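Local coordinates for period circadian protein homolog 2 (Mus musculus, PDB 3GDI) that probably acts as a circadian clock protein in transcription regulation, using tandem PAS domains to interact with protein partners, at residues S153-R159 against P272-F278; P186-Y190 against F234-N238. All blocks are in the same frame, centred on the assembly; numbering follows the deposited sequence.

Contact 1: S153-R159 against P272-F278; sequences SGYEAPR and PLNEDVF
Arg-159 holds Glu-275 in a salt bridge, side-on: NE and NH2 both donate to one carboxylate oxygen, OE2, at 2.8 Å each, with N-H...O angles of 143°. OE2 lies in the guanidinium plane and is met on its syn side, while the two planes stand 39° apart. Extended beyond CG, the Glu-275 chain runs alongside Tyr-155 O and carries OE2 to the guanidinium edge. Its OE2 also comes within 2.8 Å of Tyr-155 O, an acceptor-acceptor approach that the arginine charge may make tolerable. Deeper in, the buried hydroxyl of Ser-153 donates to Glu-275 O; the modelled OG-O separation of 2.4 Å is too short to trust in detail. The same OG accepts from Tyr-155 N (3.3 Å, 162°), an ST turn set within the type I turn from Ser-153 to Glu-156. These residues belong to the linker between the two PAS sheets, which here packs on the loop that follows strand 259-268. There Asp-276 OD1 takes Phe-278 N in an Asx turn. Packing centres on the Tyr-155 ring: Pro-272 CD sits 3.4 Å from the ring centroid, almost on the normal, as a CH-pi contact, and Val-277 CB approaches the ring edge. The phenol hydroxyl is bonded to Leu-187 O. Farther along, Phe-278 CE2 comes 3.8 Å from Ser-153 N, ring edge first.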
loop_
_atom_site.group_PDB
_atom_site.type_symbol
_atom_site.label_atom_id
_atom_site.label_comp_id
_atom_site.label_asym_id
_atom_site.label_seq_id
_atom_site.Cartn_x
_atom_site.Cartn_y
_atom_site.Cartn_z
ATOM N N SER A 153 24.368 6.651 2.597
ATOM C CA SER A 153 24.425 6.258 1.206
ATOM C C SER A 153 25.359 5.064 1.081
ATOM O O SER A 153 26.507 5.125 1.514
ATOM C CB SER A 153 24.959 7.408 0.370
ATOM O OG SER A 153 25.315 6.950 -0.915
ATOM N N GLY A 154 24.872 3.977 0.493
ATOM C CA GLY A 154 25.704 2.795 0.339
ATOM C C GLY A 154 26.876 2.969 -0.615
ATOM O O GLY A 154 27.637 2.029 -0.839
ATOM N N TYR A 155 27.029 4.163 -1.178
ATOM C CA TYR A 155 28.120 4.430 -2.107
ATOM C C TYR A 155 29.237 5.247 -1.457
ATOM O O TYR A 155 30.107 5.782 -2.147
ATOM C CB TYR A 155 27.603 5.166 -3.348
ATOM C CG TYR A 155 26.453 4.468 -4.030
ATOM C CD1 TYR A 155 25.149 4.957 -3.922
ATOM C CD2 TYR A 155 26.659 3.298 -4.755
ATOM C CE1 TYR A 155 24.080 4.290 -4.522
ATOM C CE2 TYR A 155 25.595 2.622 -5.355
ATOM C CZ TYR A 155 24.314 3.124 -5.234
ATOM O OH TYR A 155 23.274 2.455 -5.823
ATOM N N GLU A 156 29.213 5.349 -0.132
ATOM C CA GLU A 156 30.243 6.098 0.576
ATOM C C GLU A 156 30.618 5.429 1.903
ATOM O O GLU A 156 29.756 4.941 2.634
ATOM C CB GLU A 156 29.781 7.541 0.811
ATOM C CG GLU A 156 28.674 7.701 1.832
ATOM C CD GLU A 156 28.157 9.123 1.908
ATOM O OE1 GLU A 156 27.397 9.431 2.852
ATOM O OE2 GLU A 156 28.502 9.935 1.022
ATOM N N ALA A 157 31.916 5.401 2.191
ATOM C CA ALA A 157 32.446 4.798 3.411
ATOM C C ALA A 157 31.474 4.887 4.580
ATOM O O ALA A 157 31.105 5.984 4.996
ATOM C CB ALA A 157 33.762 5.471 3.787
ATOM N N PRO A 158 31.045 3.736 5.124
ATOM C CA PRO A 158 31.398 2.366 4.713
ATOM C C PRO A 158 30.619 1.950 3.463
ATOM O O PRO A 158 29.399 1.764 3.517
ATOM C CB PRO A 158 31.001 1.521 5.927
ATOM C CG PRO A 158 30.975 2.511 7.073
ATOM C CD PRO A 158 30.361 3.718 6.427
ATOM N N ARG A 159 31.321 1.797 2.344
ATOM C CA ARG A 159 30.667 1.424 1.095
ATOM C C ARG A 159 30.164 -0.005 1.074
ATOM O O ARG A 159 30.907 -0.946 1.363
ATOM C CB ARG A 159 31.602 1.633 -0.094
ATOM C CG ARG A 159 31.974 3.076 -0.350
ATOM C CD ARG A 159 32.719 3.206 -1.667
ATOM N NE ARG A 159 33.150 4.577 -1.930
ATOM C CZ ARG A 159 34.116 5.203 -1.264
ATOM N NH1 ARG A 159 34.763 4.583 -0.285
ATOM N NH2 ARG A 159 34.436 6.454 -1.575
ATOM N N PRO A 272 26.156 5.679 -8.824
ATOM C CA PRO A 272 26.117 7.029 -9.396
ATOM C C PRO A 272 27.474 7.740 -9.371
ATOM O O PRO A 272 28.417 7.277 -8.728
ATOM C CB PRO A 272 25.084 7.732 -8.522
ATOM C CG PRO A 272 25.378 7.160 -7.170
ATOM C CD PRO A 272 25.589 5.672 -7.460
ATOM N N LEU A 273 27.564 8.869 -10.067
ATOM C CA LEU A 273 28.804 9.628 -10.113
ATOM C C LEU A 273 29.015 10.347 -8.781
ATOM O O LEU A 273 30.145 10.481 -8.319
ATOM C CB LEU A 273 28.757 10.637 -11.262
ATOM C CG LEU A 273 30.096 11.175 -11.775
ATOM C CD1 LEU A 273 30.983 10.000 -12.179
ATOM C CD2 LEU A 273 29.863 12.114 -12.958
ATOM N N ASN A 274 27.921 10.807 -8.175
ATOM C CA ASN A 274 27.950 11.492 -6.880
ATOM C C ASN A 274 27.504 10.486 -5.826
ATOM O O ASN A 274 26.357 10.040 -5.834
ATOM C CB ASN A 274 26.990 12.679 -6.869
ATOM C CG ASN A 274 26.900 13.350 -5.499
ATOM O OD1 ASN A 274 25.973 14.118 -5.230
ATOM N ND2 ASN A 274 27.870 13.065 -4.631
ATOM N N GLU A 275 28.412 10.153 -4.914
ATOM C CA GLU A 275 28.156 9.173 -3.868
ATOM C C GLU A 275 27.040 9.451 -2.867
ATOM O O GLU A 275 26.490 8.510 -2.297
ATOM C CB GLU A 275 29.452 8.884 -3.111
ATOM C CG GLU A 275 30.538 8.307 -3.996
ATOM C CD GLU A 275 31.828 8.035 -3.247
ATOM O OE1 GLU A 275 32.334 8.960 -2.565
ATOM O OE2 GLU A 275 32.334 6.897 -3.346
ATOM N N ASP A 276 26.709 10.713 -2.621
ATOM C CA ASP A 276 25.628 11.002 -1.675
ATOM C C ASP A 276 24.327 10.917 -2.456
ATOM O O ASP A 276 23.915 11.873 -3.120
ATOM C CB ASP A 276 25.763 12.395 -1.066
ATOM C CG ASP A 276 24.797 12.614 0.082
ATOM O OD1 ASP A 276 23.652 12.115 -0.001
ATOM O OD2 ASP A 276 25.175 13.289 1.064
ATOM N N VAL A 277 23.680 9.764 -2.370
ATOM C CA VAL A 277 22.454 9.532 -3.104
ATOM C C VAL A 277 21.222 10.231 -2.516
ATOM O O VAL A 277 20.172 10.299 -3.157
ATOM C CB VAL A 277 22.220 8.018 -3.235
ATOM C CG1 VAL A 277 21.760 7.437 -1.914
ATOM C CG2 VAL A 277 21.254 7.748 -4.353
ATOM N N PHE A 278 21.359 10.778 -1.311
ATOM C CA PHE A 278 20.251 11.477 -0.661
ATOM C C PHE A 278 20.176 12.964 -0.996
ATOM O O PHE A 278 19.149 13.609 -0.755
ATOM C CB PHE A 278 20.322 11.288 0.853
ATOM C CG PHE A 278 20.024 9.888 1.287
ATOM C CD1 PHE A 278 18.750 9.357 1.116
ATOM C CD2 PHE A 278 21.028 9.076 1.804
ATOM C CE1 PHE A 278 18.474 8.039 1.445
ATOM C CE2 PHE A 278 20.763 7.758 2.138
ATOM C CZ PHE A 278 19.477 7.234 1.955
#

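Contact 2: P186-Y190 against F234-N238; sequences PLLGY and FRTRN
Leu-188, Gly-189 and Tyr-190 pack against Phe-234 to Arg-237 in a largely buried contact of the second PAS domain, between the end of helix 184-188 and the turn that follows edge strand 227-235. One backbone bond fastens it: Arg-237 N donates to Leu-188 O at 2.8 Å with an N-H...O angle of 172°. Gly-189 then leaves the helix with positive phi. Glycine suits these backbone angles, and Arg-237 CB lies 3.5 Å from Gly-189 C, where a side chain would point. On the buried side the Leu-188 methyls meet Phe-234, CD1 reaching Phe-234 CE2 at 3.7 Å with the two side chains about at right angles. Tyr-190 carries the other side. With its CG anti to the carbonyl carbon (chi1 -62°), its ring slides beneath Arg-237, whose CB stands 4.2 Å from the ring centroid, close to the normal, as a CH-pi contact; Arg-237 CD touches Tyr-190 CD2 at 3.4 Å, so the aliphatic part of the arginine covers the ring, whereas its guanidinium plane is tilted 51° from it. At the far end an ordered water bonds to Tyr-190 OH (2.9 Å), donates to Thr-236 O (2.9 Å) and weakly accepts from Arg-235 NH2, which has its salt bridge with Glu-286. Were Tyr-190 replaced by an alanine, the aliphatic part of Arg-237 would probably lose the ring beneath it and the water one of its partners. This chemistry suggests that the backbone bond fixes how helix end and turn meet, with Leu-188 and Phe-234 packed on the buried side and a water linking the phenol, the Thr-236 carbonyl and, weakly, Arg-235.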
loop_
_atom_site.group_PDB
_atom_site.type_symbol
_atom_site.label_atom_id
_atom_site.label_comp_id
_atom_site.label_asym_id
_atom_site.label_seq_id
_atom_site.Cartn_x
_atom_site.Cartn_y
_atom_site.Cartn_z
ATOM N N PRO A 186 19.170 2.954 0.866
ATOM C CA PRO A 186 20.586 3.328 0.781
ATOM C C PRO A 186 21.152 3.312 -0.646
ATOM O O PRO A 186 22.152 3.972 -0.932
ATOM C CB PRO A 186 21.273 2.290 1.677
ATOM C CG PRO A 186 20.215 1.948 2.661
ATOM C CD PRO A 186 18.989 1.831 1.799
ATOM N N LEU A 187 20.531 2.565 -1.550
ATOM C CA LEU A 187 21.055 2.509 -2.914
ATOM C C LEU A 187 20.378 3.477 -3.883
ATOM O O LEU A 187 20.875 3.696 -4.985
ATOM C CB LEU A 187 20.956 1.077 -3.455
ATOM C CG LEU A 187 21.775 -0.002 -2.733
ATOM C CD1 LEU A 187 21.335 -1.370 -3.192
ATOM C CD2 LEU A 187 23.253 0.200 -3.000
ATOM N N LEU A 188 19.258 4.072 -3.472
ATOM C CA LEU A 188 18.536 4.989 -4.350
ATOM C C LEU A 188 18.408 6.419 -3.855
ATOM O O LEU A 188 18.354 7.345 -4.653
ATOM C CB LEU A 188 17.137 4.443 -4.638
ATOM C CG LEU A 188 17.063 3.116 -5.389
ATOM C CD1 LEU A 188 15.609 2.812 -5.651
ATOM C CD2 LEU A 188 17.850 3.185 -6.698
ATOM N N GLY A 189 18.355 6.607 -2.546
ATOM C CA GLY A 189 18.210 7.954 -2.022
ATOM C C GLY A 189 16.763 8.281 -1.673
ATOM O O GLY A 189 16.497 9.226 -0.922
ATOM N N TYR A 190 15.825 7.507 -2.216
ATOM C CA TYR A 190 14.416 7.731 -1.923
ATOM C C TYR A 190 13.995 6.905 -0.728
ATOM O O TYR A 190 14.586 5.866 -0.452
ATOM C CB TYR A 190 13.517 7.290 -3.081
ATOM C CG TYR A 190 13.705 8.001 -4.390
ATOM C CD1 TYR A 190 14.337 7.366 -5.461
ATOM C CD2 TYR A 190 13.194 9.280 -4.587
ATOM C CE1 TYR A 190 14.445 7.989 -6.701
ATOM C CE2 TYR A 190 13.298 9.917 -5.821
ATOM C CZ TYR A 190 13.919 9.269 -6.873
ATOM O OH TYR A 190 13.993 9.887 -8.103
ATOM N N PHE A 234 18.360 3.221 -13.762
ATOM C CA PHE A 234 17.329 3.669 -12.831
ATOM C C PHE A 234 17.763 4.995 -12.187
ATOM O O PHE A 234 18.891 5.106 -11.691
ATOM C CB PHE A 234 17.169 2.603 -11.751
ATOM C CG PHE A 234 15.914 2.728 -10.945
ATOM C CD1 PHE A 234 14.813 1.909 -11.223
ATOM C CD2 PHE A 234 15.829 3.640 -9.898
ATOM C CE1 PHE A 234 13.641 1.995 -10.465
ATOM C CE2 PHE A 234 14.663 3.736 -9.136
ATOM C CZ PHE A 234 13.567 2.911 -9.420
ATOM N N ARG A 235 16.879 5.991 -12.184
ATOM C CA ARG A 235 17.209 7.286 -11.605
ATOM C C ARG A 235 17.156 7.316 -10.081
ATOM O O ARG A 235 16.230 6.786 -9.465
ATOM C CB ARG A 235 16.285 8.365 -12.160
ATOM C CG ARG A 235 16.606 9.768 -11.650
ATOM C CD ARG A 235 16.054 10.838 -12.587
ATOM N NE ARG A 235 14.650 10.604 -12.902
ATOM C CZ ARG A 235 13.661 10.706 -12.021
ATOM N NH1 ARG A 235 12.411 10.465 -12.392
ATOM N NH2 ARG A 235 13.924 11.066 -10.771
ATOM N N THR A 236 18.153 7.944 -9.469
ATOM C CA THR A 236 18.181 8.029 -8.021
ATOM C C THR A 236 17.664 9.393 -7.570
ATOM O O THR A 236 17.317 10.246 -8.392
ATOM C CB THR A 236 19.605 7.815 -7.461
ATOM O OG1 THR A 236 20.401 8.981 -7.704
ATOM C CG2 THR A 236 20.263 6.616 -8.131
ATOM N N ARG A 237 17.628 9.583 -6.255
ATOM C CA ARG A 237 17.138 10.810 -5.642
ATOM C C ARG A 237 17.908 12.046 -6.097
ATOM O O ARG A 237 17.324 13.112 -6.240
ATOM C CB ARG A 237 17.217 10.676 -4.115
ATOM C CG ARG A 237 16.597 11.814 -3.310
ATOM C CD ARG A 237 15.096 11.875 -3.511
ATOM N NE ARG A 237 14.393 12.502 -2.390
ATOM C CZ ARG A 237 14.630 13.731 -1.931
ATOM N NH1 ARG A 237 15.566 14.492 -2.488
ATOM N NH2 ARG A 237 13.920 14.203 -0.912
ATOM N N ASN A 238 19.211 11.906 -6.327
ATOM C CA ASN A 238 20.025 13.042 -6.745
ATOM C C ASN A 238 20.039 13.281 -8.256
ATOM O O ASN A 238 20.881 14.021 -8.768
ATOM C CB ASN A 238 21.461 12.898 -6.206
ATOM C CG ASN A 238 22.276 11.813 -6.921
ATOM O OD1 ASN A 238 23.305 11.367 -6.412
ATOM N ND2 ASN A 238 21.830 11.405 -8.101
HETATM O O HOH W 1 15.270 12.275 -9.015
#

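From the N terminus, the chain completes the first PAS sheet with strand 142-150 and enters the linker, where 153-159 starts the loop that contact 1 will close. It then runs through strands 166-171 and 177-180 to helix 184-188, where the loop of contact 2 opens; three further helices and strand 227-235 follow before 234-238 closes it. Strands 241-252 and 259-268 lead on to 272-278 and contact 1. Contact 2 is thus nested within contact 1, without crossing. The two adjoin: Gly-154 N probably bonds to Pro-186 O (3.1 Å), and Val-277 and Phe-278 pack on the Leu-188 and Gly-189 carbonyls, so linker, PAS helix and the loop after strand 259-268 meet.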